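Local coordinates for protein TssK (Serratia sp. FS14, PDB 5Y0E) that probably serves as a baseplate component of a bacterial type VI secretion system, assembling as a trimer, at residues A[360-365]-A[385-390]; A[395-398]-A[404-407]; A[413-418]-A[422-427]. All coordinates share one frame; numbering follows the deposited sequence.

Interaction 1 (A[360-365]-A[385-390]); sequences THFPAQ and IGLRTM
Leu387 reaches across to the kinked end of a helix and sets its CD1 methyl against both Pro363 and the ring of Phe362, an example of one branched side chain serving two partners. Its CG stands anti to the carbonyl carbon (chi1 -56°), while the CB itself already points at the helix. Leu387 CD1 comes within 4.1 Å of Pro363 CA, and the same methyl lies 4.1 Å from Pro363 O, so it meets helical backbone as much as side chain. Closer to the strand, Leu387 CB lies 4.5 Å from Pro363 CB. Phe362 joins by its far end: with CG trans to the backbone N (chi1 -175°) the ring extends until CE2 is 4.3 Å from Leu387 CD1, a methyl that approaches the ring obliquely. The contact therefore packs helix 355-365 against strand 387-389, an outer strand of the eight-stranded antiparallel sheet. The helix is kinked at Pro363, whose ring nitrogen has no hydrogen to give to the preceding turn. No hydrogen bond links the two segments, and the union is apolar. Phe362 also meets the ring of Phe406 on the neighbouring strand, while Leu387 touches Met366 and Ile368 of strand 366-370, the sheet's other outer strand. Arg388, whose CB is directed away from the helix, forms a salt bridge with Glu409.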
loop_
_atom_site.group_PDB
_atom_site.type_symbol
_atom_site.label_atom_id
_atom_site.label_comp_id
_atom_site.label_asym_id
_atom_site.label_seq_id
_atom_site.Cartn_x
_atom_site.Cartn_y
_atom_site.Cartn_z
ATOM N N THR A 360 0.140 -29.411 36.881
ATOM C CA THR A 360 1.338 -29.633 37.639
ATOM C C THR A 360 2.589 -29.364 36.851
ATOM O O THR A 360 3.404 -28.571 37.244
ATOM C CB THR A 360 1.367 -31.041 38.230
ATOM O OG1 THR A 360 1.104 -31.987 37.208
ATOM C CG2 THR A 360 0.301 -31.181 39.245
ATOM N N HIS A 361 2.735 -29.992 35.712
ATOM C CA HIS A 361 3.937 -29.801 34.947
ATOM C C HIS A 361 4.157 -28.423 34.362
ATOM O O HIS A 361 5.271 -27.951 34.324
ATOM C CB HIS A 361 4.013 -30.826 33.830
ATOM C CG HIS A 361 4.047 -32.238 34.309
ATOM N ND1 HIS A 361 4.481 -33.276 33.524
ATOM C CD2 HIS A 361 3.704 -32.781 35.494
ATOM C CE1 HIS A 361 4.398 -34.400 34.205
ATOM N NE2 HIS A 361 3.923 -34.126 35.401
ATOM N N PHE A 362 3.120 -27.763 33.898
ATOM C CA PHE A 362 3.328 -26.469 33.279
ATOM C C PHE A 362 3.969 -25.436 34.170
ATOM O O PHE A 362 4.913 -24.793 33.781
ATOM C CB PHE A 362 2.037 -25.921 32.716
ATOM C CG PHE A 362 2.210 -24.654 31.965
ATOM C CD1 PHE A 362 2.534 -24.671 30.648
ATOM C CD2 PHE A 362 2.053 -23.455 32.584
ATOM C CE1 PHE A 362 2.695 -23.512 29.952
ATOM C CE2 PHE A 362 2.218 -22.287 31.898
ATOM C CZ PHE A 362 2.543 -22.318 30.580
ATOM N N PRO A 363 3.458 -25.284 35.376
ATOM C CA PRO A 363 3.998 -24.287 36.287
ATOM C C PRO A 363 5.423 -24.554 36.697
ATOM O O PRO A 363 6.090 -23.624 37.091
ATOM C CB PRO A 363 3.087 -24.390 37.493
ATOM C CG PRO A 363 1.865 -25.029 36.998
ATOM C CD PRO A 363 2.320 -25.979 35.966
ATOM N N ALA A 364 5.871 -25.798 36.628
ATOM C CA ALA A 364 7.228 -26.139 36.954
ATOM C C ALA A 364 8.111 -26.011 35.733
ATOM O O ALA A 364 9.172 -25.439 35.786
ATOM C CB ALA A 364 7.281 -27.551 37.479
ATOM N N GLN A 365 7.649 -26.517 34.609
ATOM C CA GLN A 365 8.442 -26.484 33.395
ATOM C C GLN A 365 8.474 -25.179 32.621
ATOM O O GLN A 365 9.118 -25.088 31.592
ATOM C CB GLN A 365 8.001 -27.596 32.472
ATOM C CG GLN A 365 8.608 -28.920 32.831
ATOM C CD GLN A 365 7.666 -30.061 32.614
ATOM O OE1 GLN A 365 7.176 -30.658 33.561
ATOM N NE2 GLN A 365 7.421 -30.387 31.363
ATOM N N ILE A 385 10.014 -16.878 37.958
ATOM C CA ILE A 385 8.841 -16.259 38.562
ATOM C C ILE A 385 7.734 -17.300 38.694
ATOM O O ILE A 385 7.519 -18.119 37.794
ATOM C CB ILE A 385 8.389 -15.035 37.750
ATOM C CG1 ILE A 385 9.390 -13.901 37.916
ATOM C CG2 ILE A 385 7.046 -14.558 38.222
ATOM C CD1 ILE A 385 10.267 -13.708 36.743
ATOM N N GLY A 386 7.057 -17.304 39.842
ATOM C CA GLY A 386 6.052 -18.303 40.094
ATOM C C GLY A 386 4.776 -18.054 39.317
ATOM O O GLY A 386 4.398 -16.928 39.017
ATOM N N LEU A 387 4.104 -19.146 39.003
ATOM C CA LEU A 387 2.838 -19.140 38.292
ATOM C C LEU A 387 1.771 -19.713 39.206
ATOM O O LEU A 387 1.901 -20.834 39.688
ATOM C CB LEU A 387 2.925 -19.940 36.999
ATOM C CG LEU A 387 4.044 -19.405 36.116
ATOM C CD1 LEU A 387 4.494 -20.388 35.053
ATOM C CD2 LEU A 387 3.561 -18.121 35.518
ATOM N N ARG A 388 0.723 -18.943 39.441
ATOM C CA ARG A 388 -0.369 -19.335 40.312
ATOM C C ARG A 388 -1.596 -19.558 39.441
ATOM O O ARG A 388 -1.969 -18.684 38.657
ATOM C CB ARG A 388 -0.620 -18.255 41.360
ATOM C CG ARG A 388 -1.929 -18.360 42.105
ATOM C CD ARG A 388 -2.046 -17.220 43.111
ATOM N NE ARG A 388 -0.810 -17.048 43.877
ATOM C CZ ARG A 388 -0.519 -17.735 44.977
ATOM N NH1 ARG A 388 0.628 -17.523 45.615
ATOM N NH2 ARG A 388 -1.378 -18.637 45.436
ATOM N N THR A 389 -2.209 -20.727 39.578
ATOM C CA THR A 389 -3.458 -21.008 38.885
ATOM C C THR A 389 -4.542 -20.043 39.338
ATOM O O THR A 389 -4.652 -19.716 40.515
ATOM C CB THR A 389 -3.892 -22.449 39.153
ATOM O OG1 THR A 389 -2.990 -23.341 38.501
ATOM C CG2 THR A 389 -5.270 -22.705 38.626
ATOM N N MET A 390 -5.313 -19.582 38.421
ATOM C CA MET A 390 -6.393 -18.713 38.818
ATOM C C MET A 390 -7.704 -19.470 38.755
ATOM O O MET A 390 -8.016 -20.084 37.733
ATOM C CB MET A 390 -6.453 -17.491 37.917
ATOM C CG MET A 390 -5.140 -16.768 37.782
ATOM S SD MET A 390 -5.267 -15.312 36.737
ATOM C CE MET A 390 -6.215 -14.203 37.739
#

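Interaction 2 (A[395-398]-A[404-407]); sequences RQIP and TYFE
Ile397 and Tyr405 touch although their backbones stay well separated, the CA of Ile397 lying 10.7 Å from the CA of Tyr405, with an irregular loop on one side and a strand on the other. Such a gap has to be bridged by long side chains, and here both CB atoms point inward. Ile397 places CG1 between its backbone N and carbonyl carbon (chi1 64°), the crowded position, and then runs out nearly straight to the CD1 methyl. From the strand, Tyr405 holds its ring anti to the carbonyl carbon (chi1 -68°). The two side chains run alongside one another with opposite headings, bringing Ile397 CD1 to 4.0 Å from Tyr405 CE2, with the methyl oblique to the ring. Farther along the tyrosine, its OH lies 3.5 Å from Pro398 O, and the carbonyl oxygen is likewise oblique to the ring. The clear polar partner of that hydroxyl is the backbone N-H of His400, in the link between the two segments, which it accepts, while ring carbon CE2 meets Ile397. The long loop joining antiparallel strands 387-389 and 404-408 folds back beside the second of them; there Tyr405 rests on Val346 and Ala348 of strand 343-350, and Ile397 and Pro398 lie on Trp440 of strand 436-443, while Phe406 turns to Pro363 of helix 355-365.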
loop_
_atom_site.group_PDB
_atom_site.type_symbol
_atom_site.label_atom_id
_atom_site.label_comp_id
_atom_site.label_asym_id
_atom_site.label_seq_id
_atom_site.Cartn_x
_atom_site.Cartn_y
_atom_site.Cartn_z
ATOM N N ARG A 395 -11.758 -10.780 34.627
ATOM C CA ARG A 395 -12.792 -10.104 33.877
ATOM C C ARG A 395 -12.239 -9.124 32.856
ATOM O O ARG A 395 -12.988 -8.694 31.982
ATOM C CB ARG A 395 -13.729 -9.401 34.846
ATOM C CG ARG A 395 -13.044 -8.524 35.862
ATOM C CD ARG A 395 -14.063 -7.994 36.876
ATOM N NE ARG A 395 -13.577 -6.814 37.579
ATOM C CZ ARG A 395 -12.916 -6.850 38.729
ATOM N NH1 ARG A 395 -12.663 -8.013 39.313
ATOM N NH2 ARG A 395 -12.505 -5.722 39.295
ATOM N N GLN A 396 -10.955 -8.793 32.906
ATOM C CA GLN A 396 -10.417 -7.773 32.018
ATOM C C GLN A 396 -9.960 -8.312 30.679
ATOM O O GLN A 396 -9.757 -7.518 29.759
ATOM C CB GLN A 396 -9.225 -7.055 32.652
ATOM C CG GLN A 396 -9.543 -6.275 33.888
ATOM C CD GLN A 396 -9.576 -7.144 35.106
ATOM O OE1 GLN A 396 -9.327 -8.346 35.026
ATOM N NE2 GLN A 396 -9.868 -6.549 36.245
ATOM N N ILE A 397 -9.759 -9.613 30.550
ATOM C CA ILE A 397 -9.310 -10.181 29.284
ATOM C C ILE A 397 -10.343 -11.205 28.860
ATOM O O ILE A 397 -11.168 -11.627 29.674
ATOM C CB ILE A 397 -7.903 -10.806 29.397
ATOM C CG1 ILE A 397 -7.925 -11.981 30.357
ATOM C CG2 ILE A 397 -6.926 -9.780 29.832
ATOM C CD1 ILE A 397 -6.698 -12.817 30.286
ATOM N N PRO A 398 -10.354 -11.599 27.591
ATOM C CA PRO A 398 -11.316 -12.608 27.159
ATOM C C PRO A 398 -11.004 -13.936 27.805
ATOM O O PRO A 398 -9.849 -14.282 28.011
ATOM C CB PRO A 398 -11.104 -12.668 25.643
ATOM C CG PRO A 398 -10.389 -11.469 25.290
ATOM C CD PRO A 398 -9.562 -11.107 26.455
ATOM N N THR A 404 -6.508 -22.626 30.772
ATOM C CA THR A 404 -6.137 -22.421 32.149
ATOM C C THR A 404 -5.370 -21.123 32.229
ATOM O O THR A 404 -4.607 -20.789 31.325
ATOM C CB THR A 404 -5.296 -23.572 32.667
ATOM O OG1 THR A 404 -6.054 -24.765 32.551
ATOM C CG2 THR A 404 -4.951 -23.385 34.107
ATOM N N TYR A 405 -5.594 -20.393 33.306
ATOM C CA TYR A 405 -5.067 -19.056 33.473
ATOM C C TYR A 405 -4.154 -19.059 34.675
ATOM O O TYR A 405 -4.580 -19.396 35.781
ATOM C CB TYR A 405 -6.196 -18.052 33.635
ATOM C CG TYR A 405 -6.957 -17.922 32.368
ATOM C CD1 TYR A 405 -7.884 -18.885 31.991
ATOM C CD2 TYR A 405 -6.729 -16.860 31.523
ATOM C CE1 TYR A 405 -8.555 -18.780 30.823
ATOM C CE2 TYR A 405 -7.397 -16.747 30.351
ATOM C CZ TYR A 405 -8.303 -17.704 29.998
ATOM O OH TYR A 405 -8.962 -17.551 28.815
ATOM N N PHE A 406 -2.904 -18.712 34.450
ATOM C CA PHE A 406 -1.902 -18.664 35.493
ATOM C C PHE A 406 -1.524 -17.217 35.715
ATOM O O PHE A 406 -1.111 -16.534 34.779
ATOM C CB PHE A 406 -0.680 -19.480 35.101
ATOM C CG PHE A 406 -0.974 -20.915 34.887
ATOM C CD1 PHE A 406 -0.966 -21.793 35.945
ATOM C CD2 PHE A 406 -1.268 -21.390 33.632
ATOM C CE1 PHE A 406 -1.235 -23.113 35.760
ATOM C CE2 PHE A 406 -1.540 -22.725 33.441
ATOM C CZ PHE A 406 -1.519 -23.586 34.509
ATOM N N GLU A 407 -1.677 -16.748 36.936
ATOM C CA GLU A 407 -1.125 -15.457 37.291
ATOM C C GLU A 407 0.340 -15.632 37.663
ATOM O O GLU A 407 0.727 -16.649 38.243
ATOM C CB GLU A 407 -1.910 -14.843 38.443
ATOM C CG GLU A 407 -1.529 -13.423 38.791
ATOM C CD GLU A 407 -2.672 -12.674 39.454
ATOM O OE1 GLU A 407 -3.590 -13.343 39.977
ATOM O OE2 GLU A 407 -2.655 -11.425 39.437
#

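Interaction 3 (A[413-418]-A[422-427]); sequences DLWKQM and SAFALH
Met418 folds back on itself so that its terminal methyl, rather than its sulfur alone, lies over a face of the Phe424 ring. This is a Met-aromatic contact with a CH-pi component, and it joins the short helix 414-419 to strand 423-428 of the antiparallel sheet, which follow one another in the chain with only a few residues between. The axes of helix 414-418 and strand 423-427 make an angle of 126° between their N-to-C directions and approach to 10.4 Å, a spacing that side chains must fill. Met418 does most of this work. Its chain bends at chi2 and again at chi3, where an angle of -15° leaves CE almost eclipsed with CB about the CG-SD bond. The methyl therefore curls onto the ring: Met418 CE is 3.8 Å from the Phe424 centroid and 14° off the ring normal, although displaced toward the rim. The sulfur is more oblique, with Met418 SD 4.4 Å from the same centroid of Phe424, and the two side chains cross at about a right angle. Trp415, whose CB points away from the strand, still contributes CZ3, on the six-membered ring of its indole: Trp415 CZ3 comes within 4.4 Å of Phe424 CE2, with neither ring presented squarely to the other. Phe424 also meets Phe439 edge-to-face and touches Ile368 and Met340, while Met418 packs on Met340 as well, so Met340 touches both partners of the contact. No hydrogen bond spans the two segments. The methyl group that covers the phenyl ring also reaches the strand backbone, where Met418 CE lies 3.9 Å from Ala423 O.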
loop_
_atom_site.group_PDB
_atom_site.type_symbol
_atom_site.label_atom_id
_atom_site.label_comp_id
_atom_site.label_asym_id
_atom_site.label_seq_id
_atom_site.Cartn_x
_atom_site.Cartn_y
_atom_site.Cartn_z
ATOM N N ASP A 413 12.960 -11.470 45.002
ATOM C CA ASP A 413 13.984 -10.573 44.525
ATOM C C ASP A 413 14.024 -10.628 43.011
ATOM O O ASP A 413 14.365 -9.657 42.359
ATOM C CB ASP A 413 15.345 -10.936 45.135
ATOM C CG ASP A 413 15.360 -10.820 46.666
ATOM O OD1 ASP A 413 14.385 -11.267 47.310
ATOM O OD2 ASP A 413 16.349 -10.287 47.222
ATOM N N LEU A 414 13.595 -11.743 42.429
ATOM C CA LEU A 414 13.599 -11.876 40.968
ATOM C C LEU A 414 12.686 -10.887 40.297
ATOM O O LEU A 414 12.983 -10.396 39.221
ATOM C CB LEU A 414 13.244 -13.275 40.524
ATOM C CG LEU A 414 13.185 -13.359 39.009
ATOM C CD1 LEU A 414 14.531 -13.070 38.379
ATOM C CD2 LEU A 414 12.701 -14.729 38.606
ATOM N N TRP A 415 11.568 -10.579 40.936
ATOM C CA TRP A 415 10.665 -9.578 40.423
ATOM C C TRP A 415 11.358 -8.246 40.113
ATOM O O TRP A 415 11.136 -7.677 39.057
ATOM C CB TRP A 415 9.520 -9.353 41.393
ATOM C CG TRP A 415 8.461 -8.594 40.750
ATOM C CD1 TRP A 415 7.918 -7.431 41.170
ATOM C CD2 TRP A 415 7.824 -8.921 39.520
ATOM N NE1 TRP A 415 6.962 -7.013 40.279
ATOM C CE2 TRP A 415 6.892 -7.918 39.254
ATOM C CE3 TRP A 415 7.951 -9.971 38.622
ATOM C CZ2 TRP A 415 6.099 -7.933 38.129
ATOM C CZ3 TRP A 415 7.168 -9.985 37.519
ATOM C CH2 TRP A 415 6.251 -8.979 37.276
ATOM N N LYS A 416 12.220 -7.766 41.012
ATOM C CA LYS A 416 12.934 -6.501 40.814
ATOM C C LYS A 416 13.763 -6.471 39.564
ATOM O O LYS A 416 13.834 -5.456 38.900
ATOM C CB LYS A 416 13.843 -6.161 41.984
ATOM C CG LYS A 416 13.346 -6.628 43.325
ATOM C CD LYS A 416 12.105 -5.866 43.723
ATOM C CE LYS A 416 11.300 -6.685 44.705
ATOM N NZ LYS A 416 12.215 -7.507 45.534
ATOM N N GLN A 417 14.399 -7.579 39.226
ATOM C CA GLN A 417 15.185 -7.604 38.023
ATOM C C GLN A 417 14.265 -7.359 36.848
ATOM O O GLN A 417 14.578 -6.555 35.977
ATOM C CB GLN A 417 15.930 -8.915 37.878
ATOM C CG GLN A 417 17.204 -8.788 37.071
ATOM C CD GLN A 417 18.234 -9.856 37.392
ATOM O OE1 GLN A 417 18.086 -10.625 38.335
ATOM N NE2 GLN A 417 19.287 -9.898 36.598
ATOM N N MET A 418 13.126 -8.042 36.824
ATOM C CA MET A 418 12.163 -7.832 35.777
ATOM C C MET A 418 11.762 -6.368 35.686
ATOM O O MET A 418 11.851 -5.790 34.614
ATOM C CB MET A 418 10.921 -8.680 36.003
ATOM C CG MET A 418 11.043 -10.128 35.560
ATOM S SD MET A 418 10.881 -10.355 33.804
ATOM C CE MET A 418 10.185 -8.796 33.319
ATOM N N SER A 422 13.018 -4.938 30.223
ATOM C CA SER A 422 12.121 -4.456 29.185
ATOM C C SER A 422 11.464 -5.584 28.405
ATOM O O SER A 422 10.868 -5.326 27.351
ATOM C CB SER A 422 12.871 -3.534 28.226
ATOM O OG SER A 422 13.921 -4.238 27.589
ATOM N N ALA A 423 11.524 -6.814 28.900
ATOM C CA ALA A 423 10.922 -7.918 28.177
ATOM C C ALA A 423 10.917 -9.136 29.070
ATOM O O ALA A 423 11.866 -9.361 29.822
ATOM C CB ALA A 423 11.681 -8.228 26.886
ATOM N N PHE A 424 9.850 -9.910 28.986
ATOM C CA PHE A 424 9.830 -11.205 29.627
ATOM C C PHE A 424 10.492 -12.225 28.723
ATOM O O PHE A 424 10.376 -12.169 27.498
ATOM C CB PHE A 424 8.404 -11.665 29.909
ATOM C CG PHE A 424 7.674 -10.856 30.938
ATOM C CD1 PHE A 424 7.000 -9.705 30.584
ATOM C CD2 PHE A 424 7.606 -11.286 32.247
ATOM C CE1 PHE A 424 6.302 -8.990 31.523
ATOM C CE2 PHE A 424 6.915 -10.572 33.184
ATOM C CZ PHE A 424 6.255 -9.429 32.822
ATOM N N ALA A 425 11.171 -13.175 29.338
ATOM C CA ALA A 425 11.644 -14.350 28.634
ATOM C C ALA A 425 10.955 -15.565 29.226
ATOM O O ALA A 425 10.876 -15.704 30.449
ATOM C CB ALA A 425 13.160 -14.488 28.726
ATOM N N LEU A 426 10.443 -16.426 28.360
ATOM C CA LEU A 426 9.750 -17.631 28.782
ATOM C C LEU A 426 10.347 -18.811 28.045
ATOM O O LEU A 426 10.434 -18.798 26.816
ATOM C CB LEU A 426 8.247 -17.562 28.500
ATOM C CG LEU A 426 7.428 -16.389 29.035
ATOM C CD1 LEU A 426 7.466 -15.201 28.103
ATOM C CD2 LEU A 426 5.999 -16.832 29.275
ATOM N N HIS A 427 10.722 -19.839 28.799
ATOM C CA HIS A 427 11.276 -21.072 28.265
ATOM C C HIS A 427 10.495 -22.205 28.875
ATOM O O HIS A 427 10.250 -22.207 30.059
ATOM C CB HIS A 427 12.731 -21.220 28.649
ATOM C CG HIS A 427 13.343 -22.504 28.199
ATOM N ND1 HIS A 427 13.232 -23.670 28.914
ATOM C CD2 HIS A 427 14.084 -22.801 27.109
ATOM C CE1 HIS A 427 13.874 -24.634 28.283
ATOM N NE2 HIS A 427 14.403 -24.131 27.186
#

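In the fold
Read from the N terminus, the three contacts follow in series, with none nested in or crossing another. Interaction 1 closes a span of 19 residues, bringing helix 355-365 to strand 387-389. Interaction 2 closes a shorter return, from the loop after that strand to strand 404-408, and interaction 3 joins helix 414-419 to strand 423-428 across three residues. All reach one antiparallel sheet. Interactions 1 and 2 lie on adjacent strands of it, linked by probable hydrogen bonds from Arg388 N to Glu407 O and from Met390 N to Tyr405 O. Ile385 packs on Leu414 and Met418, joining interactions 1 and 3, whereas interactions 2 and 3 do not touch.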